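Local coordinates for protein methylmalonyl-CoA carboxyltransferase 12S subunit (Propionibacterium freudenreichii, PDB 1ON3) that transfers the carboxyl group of methylmalonyl-CoA to the biotin of the 1.3S subunit, as the hexameric core of the transcarboxylase complex, at residues L54-D60 with G88-G94; P169-A175 with T189-T195. One frame throughout, in Å; residues are numbered along the deposited sequence.

Contact 1: L54-D60 with G88-G94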
loop_
_atom_site.group_PDB
_atom_site.type_symbol
_atom_site.label_atom_id
_atom_site.label_comp_id
_atom_site.label_asym_id
_atom_site.label_seq_id
_atom_site.Cartn_x
_atom_site.Cartn_y
_atom_site.Cartn_z
ATOM N N LEU E 54 -14.259 -16.929 -32.350
ATOM C CA LEU E 54 -14.221 -17.703 -31.113
ATOM C C LEU E 54 -14.146 -19.221 -31.299
ATOM O O LEU E 54 -14.535 -19.750 -32.345
ATOM C CB LEU E 54 -15.449 -17.353 -30.265
ATOM C CG LEU E 54 -15.696 -15.857 -30.015
ATOM C CD1 LEU E 54 -17.053 -15.646 -29.356
ATOM C CD2 LEU E 54 -14.575 -15.294 -29.134
ATOM N N ASP E 55 -13.625 -19.910 -30.285
ATOM C CA ASP E 55 -13.530 -21.367 -30.335
ATOM C C ASP E 55 -14.942 -21.925 -30.524
ATOM O O ASP E 55 -15.920 -21.358 -30.020
ATOM C CB ASP E 55 -12.956 -21.929 -29.025
ATOM C CG ASP E 55 -11.515 -21.527 -28.794
ATOM O OD1 ASP E 55 -10.784 -21.359 -29.783
ATOM O OD2 ASP E 55 -11.114 -21.395 -27.619
ATOM N N PRO E 56 -15.070 -23.038 -31.257
ATOM C CA PRO E 56 -16.386 -23.643 -31.487
ATOM C C PRO E 56 -17.217 -23.798 -30.213
ATOM O O PRO E 56 -16.732 -24.299 -29.199
ATOM C CB PRO E 56 -16.035 -24.995 -32.100
ATOM C CG PRO E 56 -14.820 -24.678 -32.911
ATOM C CD PRO E 56 -14.016 -23.787 -31.966
ATOM N N HIS E 57 -18.470 -23.361 -30.281
ATOM C CA HIS E 57 -19.409 -23.459 -29.168
ATOM C C HIS E 57 -18.993 -22.786 -27.864
ATOM O O HIS E 57 -19.558 -23.082 -26.806
ATOM C CB HIS E 57 -19.730 -24.932 -28.892
ATOM C CG HIS E 57 -20.274 -25.656 -30.084
ATOM N ND1 HIS E 57 -19.465 -26.272 -31.014
ATOM C CD2 HIS E 57 -21.544 -25.802 -30.533
ATOM C CE1 HIS E 57 -20.213 -26.767 -31.985
ATOM N NE2 HIS E 57 -21.478 -26.495 -31.719
ATOM N N SER E 58 -18.030 -21.868 -27.933
ATOM C CA SER E 58 -17.571 -21.189 -26.727
ATOM C C SER E 58 -18.324 -19.890 -26.440
ATOM O O SER E 58 -18.259 -19.356 -25.336
ATOM C CB SER E 58 -16.074 -20.885 -26.831
ATOM O OG SER E 58 -15.819 -19.850 -27.766
ATOM N N PHE E 59 -19.036 -19.375 -27.428
ATOM C CA PHE E 59 -19.753 -18.116 -27.230
ATOM C C PHE E 59 -20.914 -18.210 -26.250
ATOM O O PHE E 59 -21.844 -18.989 -26.445
ATOM C CB PHE E 59 -20.263 -17.576 -28.559
ATOM C CG PHE E 59 -20.905 -16.223 -28.444
ATOM C CD1 PHE E 59 -20.224 -15.170 -27.834
ATOM C CD2 PHE E 59 -22.183 -15.998 -28.942
ATOM C CE1 PHE E 59 -20.816 -13.906 -27.723
ATOM C CE2 PHE E 59 -22.782 -14.740 -28.836
ATOM C CZ PHE E 59 -22.093 -13.693 -28.223
ATOM N N ASP E 60 -20.841 -17.412 -25.192
ATOM C CA ASP E 60 -21.875 -17.356 -24.169
ATOM C C ASP E 60 -22.490 -15.956 -24.285
ATOM O O ASP E 60 -21.973 -14.988 -23.731
ATOM C CB ASP E 60 -21.247 -17.536 -22.795
ATOM C CG ASP E 60 -22.258 -17.898 -21.736
ATOM O OD1 ASP E 60 -23.394 -17.386 -21.800
ATOM O OD2 ASP E 60 -21.909 -18.690 -20.832
ATOM N N GLY E 88 -20.938 -10.887 -25.559
ATOM C CA GLY E 88 -20.799 -12.043 -24.701
ATOM C C GLY E 88 -19.372 -12.412 -24.379
ATOM O O GLY E 88 -18.443 -11.629 -24.597
ATOM N N ARG E 89 -19.221 -13.630 -23.866
ATOM C CA ARG E 89 -17.936 -14.180 -23.456
ATOM C C ARG E 89 -17.663 -15.467 -24.236
ATOM O O ARG E 89 -18.578 -16.227 -24.544
ATOM C CB ARG E 89 -17.986 -14.454 -21.945
ATOM C CG ARG E 89 -16.654 -14.786 -21.245
ATOM C CD ARG E 89 -16.263 -16.261 -21.333
ATOM N NE ARG E 89 -15.267 -16.622 -20.318
ATOM C CZ ARG E 89 -14.776 -17.850 -20.153
ATOM N NH1 ARG E 89 -15.188 -18.842 -20.936
ATOM N NH2 ARG E 89 -13.870 -18.091 -19.206
ATOM N N GLY E 90 -16.402 -15.692 -24.589
ATOM C CA GLY E 90 -16.043 -16.902 -25.307
ATOM C C GLY E 90 -14.578 -17.178 -25.054
ATOM O O GLY E 90 -14.002 -16.594 -24.138
ATOM N N THR E 91 -13.976 -18.069 -25.836
ATOM C CA THR E 91 -12.557 -18.348 -25.680
ATOM C C THR E 91 -11.897 -18.369 -27.051
ATOM O O THR E 91 -12.553 -18.619 -28.064
ATOM C CB THR E 91 -12.286 -19.716 -24.994
ATOM O OG1 THR E 91 -12.776 -20.773 -25.824
ATOM C CG2 THR E 91 -12.961 -19.781 -23.624
ATOM N N ILE E 92 -10.602 -18.068 -27.082
ATOM C CA ILE E 92 -9.840 -18.108 -28.328
ATOM C C ILE E 92 -8.633 -18.955 -27.942
ATOM O O ILE E 92 -7.840 -18.578 -27.076
ATOM C CB ILE E 92 -9.428 -16.694 -28.798
ATOM C CG1 ILE E 92 -10.674 -15.919 -29.266
ATOM C CG2 ILE E 92 -8.402 -16.799 -29.928
ATOM C CD1 ILE E 92 -10.419 -14.438 -29.607
ATOM N N LEU E 93 -8.533 -20.126 -28.561
ATOM C CA LEU E 93 -7.473 -21.072 -28.242
ATOM C C LEU E 93 -7.479 -21.303 -26.734
ATOM O O LEU E 93 -6.437 -21.315 -26.087
ATOM C CB LEU E 93 -6.116 -20.549 -28.726
ATOM C CG LEU E 93 -5.706 -21.071 -30.111
ATOM C CD1 LEU E 93 -6.793 -20.785 -31.130
ATOM C CD2 LEU E 93 -4.391 -20.431 -30.540
ATOM N N GLY E 94 -8.679 -21.460 -26.179
ATOM C CA GLY E 94 -8.819 -21.705 -24.753
ATOM C C GLY E 94 -8.764 -20.488 -23.847
ATOM O O GLY E 94 -9.161 -20.570 -22.688
HETATM O O HOH W 1 -17.008 -19.870 -22.905
#
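At the edge, within this chain, of the mixed sheet in the N-terminal carboxyltransferase domain, the connection leaving helix 46-53 is tied through Asp55 to strand 85-92 and the turn after it. The Asp55 carboxylate faces the bend at Leu93 and Gly94. Its OD1 takes the Leu93 N-H on the syn lone pair at 2.8 Å, and its OD2 takes the Gly94 N-H, also syn and nearly straight (173°). Thr91 OG1 donates a short 2.5 Å bond to the same OD2 from the anti side, somewhat out of the carboxylate plane; with chi1 at 64° this hydroxyl sits between its own backbone N and carbonyl carbon, turned to Asp55. The backbone joins in, Asp55 N pointing at Thr91 O over 2.8 Å. A type II turn, Asp55 to Ser58, then folds the chain back, and Ser58 OG works both ways: it donates to Asp55 O at 2.7 Å and accepts the Thr91 N-H at 3.2 Å. Further on, Asp60 and Arg89 form an antiparallel hydrogen-bonded pair, with Asp60 N 2.6 Å from Arg89 O. Phe59 CE1 lies 3.6 Å from Gly88 CA, where a side chain would strike the ring; Gly90 likewise lets Leu54 and Ser58 come close. A water joins Ser58 O to the edge of the Arg89 guanidinium, and Met505 of a second subunit packs on Asp60 and Arg89. Three N-H or O-H donors share the Asp55 carboxylate, which would probably favour its ionised form and hold its plane against rotation.

Contact 2: P169-A175 with T189-T195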
loop_
_atom_site.group_PDB
_atom_site.type_symbol
_atom_site.label_atom_id
_atom_site.label_comp_id
_atom_site.label_asym_id
_atom_site.label_seq_id
_atom_site.Cartn_x
_atom_site.Cartn_y
_atom_site.Cartn_z
ATOM N N PRO E 169 -6.119 -5.877 -23.023
ATOM C CA PRO E 169 -5.939 -5.492 -24.428
ATOM C C PRO E 169 -7.285 -5.274 -25.103
ATOM O O PRO E 169 -8.237 -6.003 -24.827
ATOM C CB PRO E 169 -5.195 -6.686 -25.032
ATOM C CG PRO E 169 -4.593 -7.388 -23.852
ATOM C CD PRO E 169 -5.663 -7.262 -22.806
ATOM N N GLN E 170 -7.356 -4.271 -25.981
ATOM C CA GLN E 170 -8.585 -3.954 -26.704
ATOM C C GLN E 170 -8.280 -3.915 -28.194
ATOM O O GLN E 170 -7.429 -3.141 -28.641
ATOM C CB GLN E 170 -9.138 -2.587 -26.273
ATOM C CG GLN E 170 -9.462 -2.448 -24.804
ATOM C CD GLN E 170 -9.960 -1.058 -24.477
ATOM O OE1 GLN E 170 -11.129 -0.745 -24.703
ATOM N NE2 GLN E 170 -9.066 -0.204 -23.968
ATOM N N ILE E 171 -8.970 -4.771 -28.946
ATOM C CA ILE E 171 -8.792 -4.899 -30.387
ATOM C C ILE E 171 -10.078 -4.527 -31.138
ATOM O O ILE E 171 -11.149 -5.077 -30.882
ATOM C CB ILE E 171 -8.390 -6.357 -30.742
ATOM C CG1 ILE E 171 -7.050 -6.685 -30.073
ATOM C CG2 ILE E 171 -8.285 -6.546 -32.258
ATOM C CD1 ILE E 171 -6.665 -8.179 -30.123
ATOM N N ALA E 172 -9.964 -3.585 -32.061
ATOM C CA ALA E 172 -11.116 -3.173 -32.837
ATOM C C ALA E 172 -10.982 -3.705 -34.255
ATOM O O ALA E 172 -9.900 -3.654 -34.847
ATOM C CB ALA E 172 -11.207 -1.665 -32.860
ATOM N N ILE E 173 -12.074 -4.232 -34.792
ATOM C CA ILE E 173 -12.075 -4.711 -36.172
ATOM C C ILE E 173 -13.187 -3.953 -36.894
ATOM O O ILE E 173 -14.364 -4.135 -36.576
ATOM C CB ILE E 173 -12.373 -6.235 -36.275
ATOM C CG1 ILE E 173 -11.353 -7.041 -35.473
ATOM C CG2 ILE E 173 -12.304 -6.681 -37.730
ATOM C CD1 ILE E 173 -11.880 -7.511 -34.126
ATOM N N ILE E 174 -12.811 -3.077 -37.825
ATOM C CA ILE E 174 -13.789 -2.308 -38.587
ATOM C C ILE E 174 -14.080 -3.151 -39.815
ATOM O O ILE E 174 -13.197 -3.352 -40.658
ATOM C CB ILE E 174 -13.237 -0.943 -39.076
ATOM C CG1 ILE E 174 -12.338 -0.301 -38.020
ATOM C CG2 ILE E 174 -14.424 -0.031 -39.435
ATOM C CD1 ILE E 174 -12.999 0.004 -36.727
ATOM N N ALA E 175 -15.315 -3.632 -39.925
ATOM C CA ALA E 175 -15.686 -4.510 -41.028
ATOM C C ALA E 175 -16.883 -4.022 -41.837
ATOM O O ALA E 175 -17.554 -4.809 -42.509
ATOM C CB ALA E 175 -15.960 -5.909 -40.482
ATOM N N THR E 189 -9.019 2.153 -28.537
ATOM C CA THR E 189 -8.662 0.757 -28.259
ATOM C C THR E 189 -7.173 0.694 -28.585
ATOM O O THR E 189 -6.572 1.717 -28.905
ATOM C CB THR E 189 -9.412 -0.263 -29.161
ATOM O OG1 THR E 189 -9.039 -0.071 -30.538
ATOM C CG2 THR E 189 -10.954 -0.108 -28.998
ATOM N N ASP E 190 -6.562 -0.481 -28.525
ATOM C CA ASP E 190 -5.124 -0.530 -28.814
ATOM C C ASP E 190 -4.745 -0.749 -30.268
ATOM O O ASP E 190 -3.789 -0.140 -30.756
ATOM C CB ASP E 190 -4.464 -1.595 -27.958
ATOM C CG ASP E 190 -4.669 -1.343 -26.487
ATOM O OD1 ASP E 190 -5.231 -2.225 -25.816
ATOM O OD2 ASP E 190 -4.282 -0.253 -26.013
ATOM N N PHE E 191 -5.472 -1.637 -30.946
ATOM C CA PHE E 191 -5.205 -1.942 -32.342
ATOM C C PHE E 191 -6.448 -1.929 -33.196
ATOM O O PHE E 191 -7.476 -2.477 -32.802
ATOM C CB PHE E 191 -4.567 -3.321 -32.491
ATOM C CG PHE E 191 -3.254 -3.449 -31.792
ATOM C CD1 PHE E 191 -3.185 -3.944 -30.495
ATOM C CD2 PHE E 191 -2.094 -3.019 -32.408
ATOM C CE1 PHE E 191 -1.959 -4.008 -29.815
ATOM C CE2 PHE E 191 -0.874 -3.074 -31.743
ATOM C CZ PHE E 191 -0.808 -3.570 -30.444
ATOM N N ILE E 192 -6.348 -1.304 -34.367
ATOM C CA ILE E 192 -7.469 -1.289 -35.299
ATOM C C ILE E 192 -7.141 -2.129 -36.531
ATOM O O ILE E 192 -6.137 -1.872 -37.199
ATOM C CB ILE E 192 -7.806 0.130 -35.803
ATOM C CG1 ILE E 192 -8.249 1.016 -34.636
ATOM C CG2 ILE E 192 -8.918 0.040 -36.860
ATOM C CD1 ILE E 192 -8.455 2.487 -35.039
ATOM N N ILE E 193 -7.973 -3.140 -36.805
ATOM C CA ILE E 193 -7.832 -3.993 -37.987
ATOM C C ILE E 193 -9.001 -3.552 -38.849
ATOM O O ILE E 193 -10.140 -3.595 -38.398
ATOM C CB ILE E 193 -8.026 -5.492 -37.675
ATOM C CG1 ILE E 193 -6.927 -5.976 -36.728
ATOM C CG2 ILE E 193 -7.962 -6.304 -38.961
ATOM C CD1 ILE E 193 -7.297 -7.276 -36.023
ATOM N N MET E 194 -8.717 -3.132 -40.076
ATOM C CA MET E 194 -9.745 -2.636 -40.980
ATOM C C MET E 194 -9.779 -3.440 -42.278
ATOM O O MET E 194 -8.743 -3.615 -42.918
ATOM C CB MET E 194 -9.437 -1.167 -41.275
ATOM C CG MET E 194 -10.587 -0.341 -41.723
ATOM S SD MET E 194 -10.175 1.420 -41.742
ATOM C CE MET E 194 -11.490 1.945 -42.861
ATOM N N THR E 195 -10.959 -3.924 -42.679
ATOM C CA THR E 195 -11.059 -4.696 -43.919
ATOM C C THR E 195 -11.193 -3.751 -45.109
ATOM O O THR E 195 -11.464 -2.556 -44.937
ATOM C CB THR E 195 -12.285 -5.618 -43.938
ATOM O OG1 THR E 195 -13.465 -4.820 -44.095
ATOM C CG2 THR E 195 -12.371 -6.429 -42.652
HETATM O O HOH W 2 -6.092 -1.465 -23.399
HETATM O O HOH W 3 -15.703 -6.463 -43.908
#
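Strands 170-175 and 191-195 run parallel, their axes 4.6 Å apart and inclined by 17°, in register from Ile171 beside Phe191 to Ile174 beside Met194. The ladder includes Ala172 N to Phe191 O and Ile193 N to Ala172 O, each 2.8 Å. On one face, CD1 of Ile193 touches two neighbours, 4.0 Å from Ile171 CG2 and 4.1 Å from Ile173 CG1; Ile173 lies alongside Ile193, pointing the same way. On the other face Ile174 crosses Ile192 at a slant, its CG1 3.6 Å from Ile192 CG2, while its CB rests on Met194 CG. Pro186 of helix 184-188 covers Ala172, Ile174 and Ile192 on that face. At the start of the pair, Asp190 extends the backbone pattern with its side chain: OD1 accepts the Gln170 N-H at 3.0 Å from the anti side, and Asp190 N returns a bond to Gln170 O. Its CG stands beside its own backbone N (chi1 -58°), which brings OD1 back to the neighbouring strand. A water lies close to OD1 and to Gln170 NE2, and OD2 is held by Asn520 of a third subunit. A leucine in place of Asp190 would probably leave the Gln170 N-H and that Asn520 amide without their acceptors at a buried strand end. The polar bonds thus stay with the backbone and the strand ends, while mostly aliphatic side chains, with Phe191 among them, pack on the two faces of the sheet.

In the fold
Both contacts belong to the same mixed sheet of the N-terminal carboxyltransferase domain, with centres about 18 Å apart and no direct touch. Contact 1, only partly buried, lies at its outer side, where short strand 60-62 borders strand 85-92; contact 2 joins two inner parallel strands and is buried throughout. Strands 95-102 and 133-139 lie between them in the sheet order. Their chemistry follows their place: in 54-60 with 88-94, a carboxylate and hydroxyls secure a turn with little regular pairing, whereas 169-175 with 189-195 relies on a continuous ladder and aliphatic packing. Each also meets another subunit of the hexamer, contact 1 by packing and contact 2 by a hydrogen bond.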